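Local atomic coordinates of ribonucleoside-diphosphate reductase small chain 2 (Saccharomyces cerevisiae, PDB entry 1JK0), a protein that supports the reduction of ribonucleotides to the deoxyribonucleotides needed for DNA synthesis, being required for folding of its partner small chain Rnr2 and for assembly with the large subunits. Residues B[38-43]-B[110-115]; B[55-60]-B[216-221]; B[186-191]-B[249-254]; B[241-246]-B[289-294]. All blocks are in the same frame, centred on the assembly; numbering follows the deposited sequence.

Contact 1 (B[38-43]-B[110-115])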
loop_
_atom_site.group_PDB
_atom_site.type_symbol
_atom_site.label_atom_id
_atom_site.label_comp_id
_atom_site.label_asym_id
_atom_site.label_seq_id
_atom_site.Cartn_x
_atom_site.Cartn_y
_atom_site.Cartn_z
ATOM N N PHE B 38 10.404 -14.825 3.926
ATOM C CA PHE B 38 11.649 -14.847 3.206
ATOM C C PHE B 38 12.076 -16.123 2.577
ATOM O O PHE B 38 12.877 -16.101 1.636
ATOM C CB PHE B 38 12.791 -14.222 3.962
ATOM C CG PHE B 38 13.322 -13.053 3.243
ATOM C CD1 PHE B 38 12.914 -11.771 3.573
ATOM C CD2 PHE B 38 14.109 -13.239 2.122
ATOM C CE1 PHE B 38 13.281 -10.681 2.784
ATOM C CE2 PHE B 38 14.484 -12.167 1.327
ATOM C CZ PHE B 38 14.069 -10.877 1.654
ATOM N N PRO B 39 11.631 -17.267 3.108
ATOM C CA PRO B 39 12.156 -18.371 2.287
ATOM C C PRO B 39 11.227 -18.229 1.052
ATOM O O PRO B 39 10.108 -18.753 1.041
ATOM C CB PRO B 39 11.869 -19.603 3.142
ATOM C CG PRO B 39 11.966 -19.035 4.566
ATOM C CD PRO B 39 11.241 -17.714 4.458
ATOM N N ILE B 40 11.671 -17.470 0.046
ATOM C CA ILE B 40 10.870 -17.207 -1.147
ATOM C C ILE B 40 10.375 -18.413 -1.939
ATOM O O ILE B 40 11.167 -19.272 -2.332
ATOM C CB ILE B 40 11.600 -16.256 -2.132
ATOM C CG1 ILE B 40 11.452 -14.813 -1.667
ATOM C CG2 ILE B 40 10.983 -16.340 -3.520
ATOM C CD1 ILE B 40 12.591 -14.315 -0.831
ATOM N N LYS B 41 9.064 -18.451 -2.191
ATOM C CA LYS B 41 8.475 -19.543 -2.952
ATOM C C LYS B 41 8.310 -19.186 -4.429
ATOM O O LYS B 41 8.272 -20.076 -5.282
ATOM C CB LYS B 41 7.119 -19.937 -2.381
ATOM C CG LYS B 41 6.598 -21.261 -2.942
ATOM C CD LYS B 41 5.147 -21.532 -2.535
ATOM C CE LYS B 41 4.751 -22.959 -2.861
ATOM N NZ LYS B 41 5.498 -23.967 -2.051
ATOM N N TYR B 42 8.206 -17.892 -4.733
ATOM C CA TYR B 42 8.049 -17.449 -6.118
ATOM C C TYR B 42 9.213 -16.572 -6.561
ATOM O O TYR B 42 9.068 -15.348 -6.729
ATOM C CB TYR B 42 6.740 -16.686 -6.293
ATOM C CG TYR B 42 5.523 -17.542 -6.052
ATOM C CD1 TYR B 42 4.970 -17.642 -4.779
ATOM C CD2 TYR B 42 4.951 -18.292 -7.087
ATOM C CE1 TYR B 42 3.874 -18.474 -4.529
ATOM C CE2 TYR B 42 3.851 -19.131 -6.851
ATOM C CZ TYR B 42 3.319 -19.219 -5.563
ATOM O OH TYR B 42 2.265 -20.071 -5.290
ATOM N N HIS B 43 10.352 -17.225 -6.796
ATOM C CA HIS B 43 11.586 -16.557 -7.191
ATOM C C HIS B 43 11.453 -15.630 -8.381
ATOM O O HIS B 43 11.985 -14.529 -8.384
ATOM C CB HIS B 43 12.663 -17.601 -7.462
ATOM C CG HIS B 43 12.947 -18.485 -6.290
ATOM N ND1 HIS B 43 13.419 -17.999 -5.092
ATOM C CD2 HIS B 43 12.789 -19.819 -6.118
ATOM C CE1 HIS B 43 13.535 -18.994 -4.229
ATOM N NE2 HIS B 43 13.160 -20.109 -4.829
ATOM N N ASN B 110 -0.140 -14.335 -3.050
ATOM C CA ASN B 110 1.190 -14.442 -2.457
ATOM C C ASN B 110 1.861 -13.078 -2.273
ATOM O O ASN B 110 1.614 -12.132 -3.032
ATOM C CB ASN B 110 2.089 -15.402 -3.244
ATOM C CG ASN B 110 2.304 -14.976 -4.666
ATOM O OD1 ASN B 110 1.525 -15.324 -5.548
ATOM N ND2 ASN B 110 3.367 -14.213 -4.907
ATOM N N PRO B 111 2.729 -12.964 -1.250
ATOM C CA PRO B 111 3.455 -11.735 -0.912
ATOM C C PRO B 111 4.300 -11.236 -2.066
ATOM O O PRO B 111 4.425 -10.031 -2.283
ATOM C CB PRO B 111 4.329 -12.151 0.267
ATOM C CG PRO B 111 3.749 -13.476 0.729
ATOM C CD PRO B 111 3.300 -14.113 -0.530
ATOM N N GLU B 112 4.898 -12.165 -2.801
ATOM C CA GLU B 112 5.736 -11.789 -3.924
ATOM C C GLU B 112 4.916 -10.961 -4.929
ATOM O O GLU B 112 5.224 -9.793 -5.168
ATOM C CB GLU B 112 6.334 -13.047 -4.579
ATOM C CG GLU B 112 7.373 -13.824 -3.718
ATOM C CD GLU B 112 6.790 -15.029 -2.938
ATOM O OE1 GLU B 112 7.582 -15.943 -2.588
ATOM O OE2 GLU B 112 5.560 -15.056 -2.658
ATOM N N GLY B 113 3.855 -11.552 -5.485
ATOM C CA GLY B 113 3.014 -10.853 -6.450
ATOM C C GLY B 113 2.357 -9.566 -5.973
ATOM O O GLY B 113 2.375 -8.545 -6.671
ATOM N N LYS B 114 1.766 -9.588 -4.787
ATOM C CA LYS B 114 1.117 -8.385 -4.288
ATOM C C LYS B 114 2.116 -7.260 -4.071
ATOM O O LYS B 114 1.759 -6.091 -4.126
ATOM C CB LYS B 114 0.374 -8.678 -2.993
ATOM C CG LYS B 114 -0.775 -9.625 -3.153
ATOM C CD LYS B 114 -1.312 -10.038 -1.793
ATOM C CE LYS B 114 -2.214 -11.257 -1.917
ATOM N NZ LYS B 114 -3.449 -10.970 -2.698
ATOM N N SER B 115 3.369 -7.599 -3.809
ATOM C CA SER B 115 4.366 -6.557 -3.632
ATOM C C SER B 115 4.608 -5.883 -4.980
ATOM O O SER B 115 4.696 -4.650 -5.070
ATOM C CB SER B 115 5.670 -7.147 -3.104
ATOM O OG SER B 115 5.437 -7.761 -1.850
#
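N110 opens the contact by laying its flat amide over one face of the Y42 ring. The two planes are 22° apart, and N110 CG, set between the backbone N and the carbonyl carbon by a chi1 of 60°, stands 3.8 Å from Y42 CD1. N110 ND2 donates to E112 OE2 at 3.3 Å. Two residues on, the buried E112 reaches the loop. Its OE1 accepts two successive backbone N-H groups, K41 N at 2.9 Å and Y42 N at 3.0 Å, the second bond straighter (159°) and arriving from above the carboxylate plane. OE2 lies at the edge of the Y42 ring and forms a salt bridge with R34, so a glutamate, probably charged, suits this buried place. An alanine here would probably leave both amides and the R34 charge without their acceptor. N110 and Y42 each occupy the N-cap position of a helix, and the contact ties together the starts of helices 111-138 and 43-54 in the all-helical, ferritin-like fold of the reductase small chain.

Contact 2 (B[55-60]-B[216-221])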
loop_
_atom_site.group_PDB
_atom_site.type_symbol
_atom_site.label_atom_id
_atom_site.label_comp_id
_atom_site.label_asym_id
_atom_site.label_seq_id
_atom_site.Cartn_x
_atom_site.Cartn_y
_atom_site.Cartn_z
ATOM N N SER B 55 14.344 0.511 -9.862
ATOM C CA SER B 55 14.192 1.607 -10.811
ATOM C C SER B 55 13.336 2.762 -10.304
ATOM O O SER B 55 13.086 3.723 -11.043
ATOM C CB SER B 55 13.573 1.090 -12.109
ATOM O OG SER B 55 12.155 0.925 -11.977
ATOM N N PHE B 56 12.872 2.672 -9.063
ATOM C CA PHE B 56 12.045 3.724 -8.489
ATOM C C PHE B 56 12.556 5.152 -8.785
ATOM O O PHE B 56 13.683 5.511 -8.443
ATOM C CB PHE B 56 11.936 3.504 -6.984
ATOM C CG PHE B 56 11.258 4.619 -6.253
ATOM C CD1 PHE B 56 9.894 4.834 -6.397
ATOM C CD2 PHE B 56 11.984 5.467 -5.438
ATOM C CE1 PHE B 56 9.256 5.885 -5.735
ATOM C CE2 PHE B 56 11.361 6.516 -4.774
ATOM C CZ PHE B 56 9.991 6.728 -4.926
ATOM N N TRP B 57 11.719 5.958 -9.429
ATOM C CA TRP B 57 12.067 7.338 -9.749
ATOM C C TRP B 57 10.860 8.232 -9.432
ATOM O O TRP B 57 9.738 7.744 -9.220
ATOM C CB TRP B 57 12.451 7.474 -11.226
ATOM C CG TRP B 57 11.399 6.995 -12.191
ATOM C CD1 TRP B 57 11.096 5.697 -12.507
ATOM C CD2 TRP B 57 10.492 7.815 -12.949
ATOM N NE1 TRP B 57 10.061 5.662 -13.415
ATOM C CE2 TRP B 57 9.675 6.945 -13.704
ATOM C CE3 TRP B 57 10.292 9.202 -13.061
ATOM C CZ2 TRP B 57 8.673 7.419 -14.567
ATOM C CZ3 TRP B 57 9.302 9.672 -13.913
ATOM C CH2 TRP B 57 8.503 8.781 -14.659
ATOM N N THR B 58 11.081 9.539 -9.402
ATOM C CA THR B 58 9.998 10.457 -9.091
ATOM C C THR B 58 9.926 11.646 -10.057
ATOM O O THR B 58 10.815 11.843 -10.893
ATOM C CB THR B 58 10.147 10.987 -7.668
ATOM O OG1 THR B 58 11.396 11.684 -7.546
ATOM C CG2 THR B 58 10.098 9.823 -6.664
ATOM N N ALA B 59 8.849 12.419 -9.965
ATOM C CA ALA B 59 8.688 13.580 -10.829
ATOM C C ALA B 59 9.843 14.580 -10.577
ATOM O O ALA B 59 10.403 15.162 -11.518
ATOM C CB ALA B 59 7.324 14.226 -10.565
ATOM N N GLU B 60 10.210 14.751 -9.308
ATOM C CA GLU B 60 11.291 15.658 -8.938
ATOM C C GLU B 60 12.586 15.333 -9.670
ATOM O O GLU B 60 13.364 16.225 -9.973
ATOM C CB GLU B 60 11.563 15.608 -7.431
ATOM C CG GLU B 60 10.539 16.309 -6.544
ATOM C CD GLU B 60 9.207 15.585 -6.462
ATOM O OE1 GLU B 60 8.305 16.102 -5.771
ATOM O OE2 GLU B 60 9.058 14.503 -7.080
ATOM N N ILE B 216 8.709 5.709 -18.291
ATOM C CA ILE B 216 7.362 5.175 -18.298
ATOM C C ILE B 216 7.310 3.980 -19.244
ATOM O O ILE B 216 6.747 2.929 -18.918
ATOM C CB ILE B 216 6.344 6.281 -18.718
ATOM C CG1 ILE B 216 6.389 7.419 -17.691
ATOM C CG2 ILE B 216 4.933 5.710 -18.813
ATOM C CD1 ILE B 216 5.475 8.591 -17.994
ATOM N N CYS B 217 7.940 4.130 -20.399
ATOM C CA CYS B 217 7.951 3.072 -21.382
ATOM C C CYS B 217 8.684 1.881 -20.811
ATOM O O CYS B 217 8.265 0.746 -21.000
ATOM C CB CYS B 217 8.637 3.543 -22.662
ATOM S SG CYS B 217 8.207 2.578 -24.112
ATOM N N ARG B 218 9.779 2.126 -20.107
ATOM C CA ARG B 218 10.523 1.014 -19.522
ATOM C C ARG B 218 9.673 0.265 -18.472
ATOM O O ARG B 218 9.596 -0.969 -18.481
ATOM C CB ARG B 218 11.817 1.517 -18.877
ATOM C CG ARG B 218 12.731 0.398 -18.377
ATOM C CD ARG B 218 13.614 0.887 -17.245
ATOM N NE ARG B 218 12.788 1.554 -16.248
ATOM C CZ ARG B 218 12.979 2.799 -15.837
ATOM N NH1 ARG B 218 13.980 3.509 -16.330
ATOM N NH2 ARG B 218 12.146 3.341 -14.957
ATOM N N ASP B 219 9.028 1.021 -17.581
ATOM C CA ASP B 219 8.200 0.445 -16.533
ATOM C C ASP B 219 6.943 -0.197 -17.101
ATOM O O ASP B 219 6.503 -1.259 -16.631
ATOM C CB ASP B 219 7.792 1.517 -15.522
ATOM C CG ASP B 219 8.982 2.254 -14.940
ATOM O OD1 ASP B 219 10.123 1.740 -15.065
ATOM O OD2 ASP B 219 8.772 3.338 -14.347
ATOM N N ARG B 220 6.347 0.449 -18.099
ATOM C CA ARG B 220 5.132 -0.092 -18.695
ATOM C C ARG B 220 5.484 -1.427 -19.335
ATOM O O ARG B 220 4.697 -2.372 -19.316
ATOM C CB ARG B 220 4.563 0.896 -19.719
ATOM C CG ARG B 220 3.896 2.132 -19.096
ATOM C CD ARG B 220 2.614 1.739 -18.381
ATOM N NE ARG B 220 2.017 2.811 -17.582
ATOM C CZ ARG B 220 1.623 3.995 -18.052
ATOM N NH1 ARG B 220 1.087 4.883 -17.228
ATOM N NH2 ARG B 220 1.773 4.299 -19.333
ATOM N N GLY B 221 6.690 -1.502 -19.879
ATOM C CA GLY B 221 7.130 -2.732 -20.492
ATOM C C GLY B 221 7.187 -3.810 -19.440
ATOM O O GLY B 221 6.657 -4.908 -19.645
#
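W57 and D219 make the tight, buried half of this contact. The indole N-H points almost straight at the carboxylate: W57 NE1 donates to D219 OD2 at 2.8 Å with an angle of 173°, D219 OD2 accepting through its syn lone pair and lying within 5° of the ring plane. Beside it the benzo edge of the indole meets an aliphatic chain, W57 CZ2 lying 3.9 Å from I216 CG1. An isoleucine suits this spot because it packs against W57 here and touches Y131 as well. Y127, on helix 111-138, meets the W57 ring and also hydrogen-bonds to D219 OD2.

The other half is looser and faces solvent. The exposed R218 turns back on its own helix, bending at chi3 (50°), and its NH2 forms a salt bridge with D219 OD1 at 2.6 Å. S55 CB lies over one face of the guanidinium, 3.9 Å from R218 NH2, while S55 OG bonds to the backbone O of V52.

Each oxygen of D219 thus has a separate task, OD1 held by arginine and OD2 shared by W57 and Y127. The chain recalls the tryptophan–aspartate–histidine relay of iron-bearing R2 proteins, with a tyrosine probably standing in the histidine's place.

Contact 3 (B[186-191]-B[249-254])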
loop_
_atom_site.group_PDB
_atom_site.type_symbol
_atom_site.label_atom_id
_atom_site.label_comp_id
_atom_site.label_asym_id
_atom_site.label_seq_id
_atom_site.Cartn_x
_atom_site.Cartn_y
_atom_site.Cartn_z
ATOM N N GLU B 186 -1.701 -2.893 -21.322
ATOM C CA GLU B 186 -0.494 -2.360 -20.726
ATOM C C GLU B 186 0.606 -2.087 -21.743
ATOM O O GLU B 186 1.252 -1.041 -21.702
ATOM C CB GLU B 186 0.015 -3.344 -19.674
ATOM C CG GLU B 186 0.823 -2.708 -18.584
ATOM C CD GLU B 186 0.010 -1.698 -17.808
ATOM O OE1 GLU B 186 -1.033 -2.097 -17.237
ATOM O OE2 GLU B 186 0.412 -0.513 -17.776
ATOM N N GLY B 187 0.810 -3.036 -22.655
ATOM C CA GLY B 187 1.862 -2.902 -23.648
ATOM C C GLY B 187 1.432 -2.550 -25.054
ATOM O O GLY B 187 2.085 -1.745 -25.715
ATOM N N ILE B 188 0.346 -3.153 -25.524
ATOM C CA ILE B 188 -0.132 -2.865 -26.867
ATOM C C ILE B 188 -0.626 -1.433 -26.933
ATOM O O ILE B 188 0.041 -0.565 -27.486
ATOM C CB ILE B 188 -1.292 -3.801 -27.283
ATOM C CG1 ILE B 188 -0.840 -5.261 -27.209
ATOM C CG2 ILE B 188 -1.742 -3.464 -28.705
ATOM C CD1 ILE B 188 -1.914 -6.256 -27.580
ATOM N N PHE B 189 -1.791 -1.193 -26.340
ATOM C CA PHE B 189 -2.410 0.123 -26.343
ATOM C C PHE B 189 -1.526 1.337 -26.543
ATOM O O PHE B 189 -1.095 1.611 -27.663
ATOM C CB PHE B 189 -3.261 0.320 -25.100
ATOM C CG PHE B 189 -4.663 -0.142 -25.281
ATOM C CD1 PHE B 189 -4.946 -1.495 -25.412
ATOM C CD2 PHE B 189 -5.698 0.780 -25.404
ATOM C CE1 PHE B 189 -6.235 -1.932 -25.670
ATOM C CE2 PHE B 189 -6.998 0.355 -25.664
ATOM C CZ PHE B 189 -7.267 -1.008 -25.799
ATOM N N GLN B 190 -1.243 2.072 -25.479
ATOM C CA GLN B 190 -0.454 3.286 -25.631
ATOM C C GLN B 190 0.922 3.199 -26.291
ATOM O O GLN B 190 1.719 4.128 -26.179
ATOM C CB GLN B 190 -0.340 3.968 -24.280
ATOM C CG GLN B 190 -1.679 4.356 -23.719
ATOM C CD GLN B 190 -1.554 4.954 -22.353
ATOM O OE1 GLN B 190 -1.134 4.282 -21.416
ATOM N NE2 GLN B 190 -1.905 6.231 -22.224
ATOM N N ALA B 191 1.202 2.102 -26.991
ATOM C CA ALA B 191 2.489 1.948 -27.664
ATOM C C ALA B 191 2.668 3.103 -28.642
ATOM O O ALA B 191 3.784 3.593 -28.854
ATOM C CB ALA B 191 2.550 0.614 -28.403
ATOM N N GLU B 249 -7.982 -7.281 -31.473
ATOM C CA GLU B 249 -8.970 -6.277 -31.085
ATOM C C GLU B 249 -8.343 -5.007 -30.492
ATOM O O GLU B 249 -8.759 -3.897 -30.828
ATOM C CB GLU B 249 -9.966 -6.867 -30.082
ATOM C CG GLU B 249 -10.665 -8.114 -30.572
ATOM C CD GLU B 249 -11.866 -8.482 -29.722
ATOM O OE1 GLU B 249 -12.403 -9.594 -29.910
ATOM O OE2 GLU B 249 -12.285 -7.659 -28.878
ATOM N N ALA B 250 -7.353 -5.174 -29.616
ATOM C CA ALA B 250 -6.679 -4.039 -28.986
ATOM C C ALA B 250 -5.810 -3.322 -30.008
ATOM O O ALA B 250 -5.559 -2.119 -29.895
ATOM C CB ALA B 250 -5.829 -4.508 -27.817
ATOM N N VAL B 251 -5.336 -4.061 -31.002
ATOM C CA VAL B 251 -4.520 -3.453 -32.036
ATOM C C VAL B 251 -5.448 -2.603 -32.897
ATOM O O VAL B 251 -5.049 -1.568 -33.418
ATOM C CB VAL B 251 -3.809 -4.520 -32.893
ATOM C CG1 VAL B 251 -3.013 -3.854 -33.998
ATOM C CG2 VAL B 251 -2.885 -5.352 -32.016
ATOM N N GLU B 252 -6.697 -3.035 -33.030
ATOM C CA GLU B 252 -7.666 -2.274 -33.811
ATOM C C GLU B 252 -8.082 -1.035 -33.025
ATOM O O GLU B 252 -8.144 0.066 -33.575
ATOM C CB GLU B 252 -8.904 -3.119 -34.130
ATOM C CG GLU B 252 -8.644 -4.296 -35.065
ATOM C CD GLU B 252 -9.874 -5.179 -35.239
ATOM O OE1 GLU B 252 -9.742 -6.278 -35.826
ATOM O OE2 GLU B 252 -10.971 -4.773 -34.791
ATOM N N ILE B 253 -8.364 -1.216 -31.739
ATOM C CA ILE B 253 -8.770 -0.104 -30.896
ATOM C C ILE B 253 -7.597 0.859 -30.714
ATOM O O ILE B 253 -7.793 2.010 -30.331
ATOM C CB ILE B 253 -9.252 -0.585 -29.503
ATOM C CG1 ILE B 253 -10.342 -1.652 -29.649
ATOM C CG2 ILE B 253 -9.806 0.594 -28.706
ATOM C CD1 ILE B 253 -10.930 -2.123 -28.322
ATOM N N GLU B 254 -6.379 0.393 -30.990
ATOM C CA GLU B 254 -5.198 1.248 -30.849
ATOM C C GLU B 254 -4.963 2.106 -32.081
ATOM O O GLU B 254 -4.902 3.328 -31.981
ATOM C CB GLU B 254 -3.945 0.416 -30.571
ATOM C CG GLU B 254 -2.613 1.167 -30.771
ATOM C CD GLU B 254 -2.509 2.464 -29.969
ATOM O OE1 GLU B 254 -3.077 2.524 -28.858
ATOM O OE2 GLU B 254 -1.841 3.415 -30.440
#
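With CG2 anti to the backbone N (its CG1 at chi1 -58°), I188 presents that methyl to V251, whose own CG2 lies anti to its carbonyl carbon. The two methyls meet at 4.0 Å, I188 CG2 to V251 CG2, and the side chains cross at about a right angle. F189 behaves differently: its CB leaves the backbone away from helix 240-258, yet the ring end comes back toward the helix. F189 CE1 comes to 3.4 Å from A250 CB, and the other rim carbon F189 CE2 lies 4.1 Å from I253 CG2. Alanine is apt at the first of these positions, since its short side chain lets the ring come close to the helix backbone.

In this ferritin-like helical bundle the chain at 186-188 is a weakly bonded, wider pi-type turn, and F189 and Q190 lead on into helix 191-200. Helix 240-258 packs beside that bend.

E254 adds the polar element. A chi1 of 165° puts CG anti to the backbone N, and the bend at chi2 (55°) turns CD toward F189 O, where the very close approach of the carboxylate is doubtful. E254 also touches I278 of helix 277-288. An alanine in its place would probably open a gap beside the bend and deprive I278 of part of its packing. F163, from helix 155-166, touches both A250 and I253, while K160 of the same helix touches F189.

Contact 4 (B[241-246]-B[289-294])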
loop_
_atom_site.group_PDB
_atom_site.type_symbol
_atom_site.label_atom_id
_atom_site.label_comp_id
_atom_site.label_asym_id
_atom_site.label_seq_id
_atom_site.Cartn_x
_atom_site.Cartn_y
_atom_site.Cartn_z
ATOM N N LYS B 241 -5.990 -19.513 -30.172
ATOM C CA LYS B 241 -6.745 -18.597 -31.029
ATOM C C LYS B 241 -7.338 -17.425 -30.250
ATOM O O LYS B 241 -7.269 -16.285 -30.710
ATOM C CB LYS B 241 -7.856 -19.346 -31.796
ATOM C CG LYS B 241 -7.474 -19.743 -33.240
ATOM C CD LYS B 241 -8.630 -20.407 -34.009
ATOM C CE LYS B 241 -8.943 -21.831 -33.520
ATOM N NZ LYS B 241 -7.935 -22.856 -33.946
ATOM N N ILE B 242 -7.912 -17.699 -29.077
ATOM C CA ILE B 242 -8.496 -16.645 -28.248
ATOM C C ILE B 242 -7.446 -15.570 -27.960
ATOM O O ILE B 242 -7.749 -14.375 -27.966
ATOM C CB ILE B 242 -9.013 -17.193 -26.906
ATOM C CG1 ILE B 242 -10.024 -18.310 -27.148
ATOM C CG2 ILE B 242 -9.662 -16.077 -26.119
ATOM C CD1 ILE B 242 -10.558 -18.943 -25.885
ATOM N N ILE B 243 -6.213 -15.996 -27.704
ATOM C CA ILE B 243 -5.136 -15.059 -27.439
ATOM C C ILE B 243 -5.047 -14.101 -28.618
ATOM O O ILE B 243 -5.277 -12.897 -28.483
ATOM C CB ILE B 243 -3.782 -15.777 -27.290
ATOM C CG1 ILE B 243 -3.828 -16.716 -26.086
ATOM C CG2 ILE B 243 -2.663 -14.750 -27.127
ATOM C CD1 ILE B 243 -2.557 -17.477 -25.848
ATOM N N GLU B 244 -4.711 -14.649 -29.779
ATOM C CA GLU B 244 -4.609 -13.841 -30.980
ATOM C C GLU B 244 -5.914 -13.067 -31.212
ATOM O O GLU B 244 -5.924 -12.059 -31.916
ATOM C CB GLU B 244 -4.298 -14.726 -32.187
ATOM C CG GLU B 244 -3.986 -13.946 -33.448
ATOM C CD GLU B 244 -3.563 -14.839 -34.597
ATOM O OE1 GLU B 244 -4.351 -15.723 -34.992
ATOM O OE2 GLU B 244 -2.439 -14.656 -35.106
ATOM N N LYS B 245 -7.011 -13.537 -30.616
ATOM C CA LYS B 245 -8.301 -12.868 -30.768
ATOM C C LYS B 245 -8.412 -11.662 -29.837
ATOM O O LYS B 245 -9.124 -10.701 -30.138
ATOM C CB LYS B 245 -9.464 -13.837 -30.493
ATOM C CG LYS B 245 -9.745 -14.850 -31.614
ATOM C CD LYS B 245 -11.004 -15.704 -31.333
ATOM C CE LYS B 245 -12.287 -14.862 -31.341
ATOM N NZ LYS B 245 -13.524 -15.638 -31.028
ATOM N N ILE B 246 -7.703 -11.713 -28.711
ATOM C CA ILE B 246 -7.724 -10.621 -27.741
ATOM C C ILE B 246 -6.787 -9.485 -28.151
ATOM O O ILE B 246 -7.140 -8.311 -28.041
ATOM C CB ILE B 246 -7.331 -11.127 -26.343
ATOM C CG1 ILE B 246 -8.291 -12.242 -25.924
ATOM C CG2 ILE B 246 -7.382 -9.988 -25.336
ATOM C CD1 ILE B 246 -7.961 -12.880 -24.602
ATOM N N PHE B 289 3.078 -14.652 -25.153
ATOM C CA PHE B 289 2.179 -15.628 -24.554
ATOM C C PHE B 289 2.279 -17.010 -25.221
ATOM O O PHE B 289 1.554 -17.939 -24.863
ATOM C CB PHE B 289 0.733 -15.109 -24.594
ATOM C CG PHE B 289 0.501 -13.891 -23.740
ATOM C CD1 PHE B 289 0.799 -12.619 -24.213
ATOM C CD2 PHE B 289 0.029 -14.022 -22.440
ATOM C CE1 PHE B 289 0.633 -11.501 -23.404
ATOM C CE2 PHE B 289 -0.138 -12.908 -21.630
ATOM C CZ PHE B 289 0.168 -11.645 -22.117
ATOM N N GLY B 290 3.198 -17.156 -26.172
ATOM C CA GLY B 290 3.340 -18.431 -26.851
ATOM C C GLY B 290 2.310 -18.573 -27.957
ATOM O O GLY B 290 1.409 -19.415 -27.893
ATOM N N ASN B 291 2.445 -17.723 -28.969
ATOM C CA ASN B 291 1.550 -17.706 -30.119
ATOM C C ASN B 291 2.352 -17.368 -31.363
ATOM O O ASN B 291 3.570 -17.166 -31.304
ATOM C CB ASN B 291 0.455 -16.654 -29.934
ATOM C CG ASN B 291 -0.903 -17.267 -29.655
ATOM O OD1 ASN B 291 -1.065 -18.050 -28.716
ATOM N ND2 ASN B 291 -1.895 -16.905 -30.468
ATOM N N GLU B 292 1.658 -17.295 -32.491
ATOM C CA GLU B 292 2.300 -16.984 -33.757
ATOM C C GLU B 292 2.092 -15.514 -34.077
ATOM O O GLU B 292 1.047 -14.945 -33.761
ATOM C CB GLU B 292 1.707 -17.842 -34.879
ATOM C CG GLU B 292 0.269 -17.474 -35.275
ATOM C CD GLU B 292 -0.771 -17.860 -34.227
ATOM O OE1 GLU B 292 -1.953 -17.473 -34.402
ATOM O OE2 GLU B 292 -0.410 -18.555 -33.244
ATOM N N LYS B 293 3.089 -14.905 -34.708
ATOM C CA LYS B 293 3.012 -13.500 -35.071
ATOM C C LYS B 293 1.894 -13.304 -36.090
ATOM O O LYS B 293 2.015 -13.731 -37.232
ATOM C CB LYS B 293 4.339 -13.047 -35.671
ATOM C CG LYS B 293 5.534 -13.865 -35.230
ATOM C CD LYS B 293 6.819 -13.139 -35.565
ATOM C CE LYS B 293 6.901 -11.842 -34.782
ATOM N NZ LYS B 293 6.915 -12.092 -33.305
ATOM N N TYR B 294 0.812 -12.651 -35.680
ATOM C CA TYR B 294 -0.325 -12.424 -36.565
ATOM C C TYR B 294 -0.080 -11.466 -37.736
ATOM O O TYR B 294 -0.673 -11.624 -38.801
ATOM C CB TYR B 294 -1.517 -11.911 -35.763
ATOM C CG TYR B 294 -2.729 -11.676 -36.621
ATOM C CD1 TYR B 294 -3.509 -12.743 -37.056
ATOM C CD2 TYR B 294 -3.086 -10.387 -37.021
ATOM C CE1 TYR B 294 -4.621 -12.536 -37.865
ATOM C CE2 TYR B 294 -4.196 -10.169 -37.835
ATOM C CZ TYR B 294 -4.962 -11.249 -38.252
ATOM O OH TYR B 294 -6.071 -11.048 -39.046
#
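E244 and I243, on successive positions of helix 240-258, meet the loop that follows helix 277-288, so the contact fastens the end of one helix of the ferritin-like bundle to the side of another. E244 can be followed outward. Its CB faces the amide of N291, 3.7 Å from N291 ND2. CG, anti to the backbone N (chi1 -172°), comes 3.8 Å from Y294 CD1, the two side chains crossing at about a right angle. CD has both E292 OE1 and Y294 CD1 close by. At the tip, OE2 lies near the plane of the Y294 ring, at its edge, and the carboxylate and ring planes are 76° apart. Both oxygens face a second acidic group, E292 OE1 standing 2.9 Å from E244 OE2 and 3.0 Å from E244 OE1. All are acceptors with no hydrogen bond between them; if both carboxylates were charged they would probably repel, although solvent at this partly exposed place may ease the repulsion.

Deeper in, I243 offers an apolar surface. N291 leans on it with its carbonyl side, OD1 lying 3.3 Å from I243 CD1, and sends ND2 to the backbone O of P240, so asparagine serves both neighbours. G290 leaves the helix with positive phi (82°), where a CB would jam against the carbonyl O of F289; glycine therefore fits. The F289 ring turns away to meet F231 edge-to-face, while its CB remains 4.2 Å from I243 CD1.

How the contacts relate
Contacts 2 and 3 both come close to the predicted active-site tyrosine Y131: the side chain of I216 is about 4 Å from it and that of Q190 about 5 Å. They also touch each other, for R220 of helix 207-232, salt-bridged to E124, reaches Q190, with R220 NH2 to Q190 OE1 at 3.6 Å, and forms a long, weak ion pair with E186. Contacts 3 and 4 both use helix 240-258, their centres about 14 Å apart, so successive parts of one helix pack first on the loop 289-294 and then on the bend at 186-191. Contact 1 stands apart, its centre about 22 Å from that of contact 2, and, like contact 4, is away from the tyrosine.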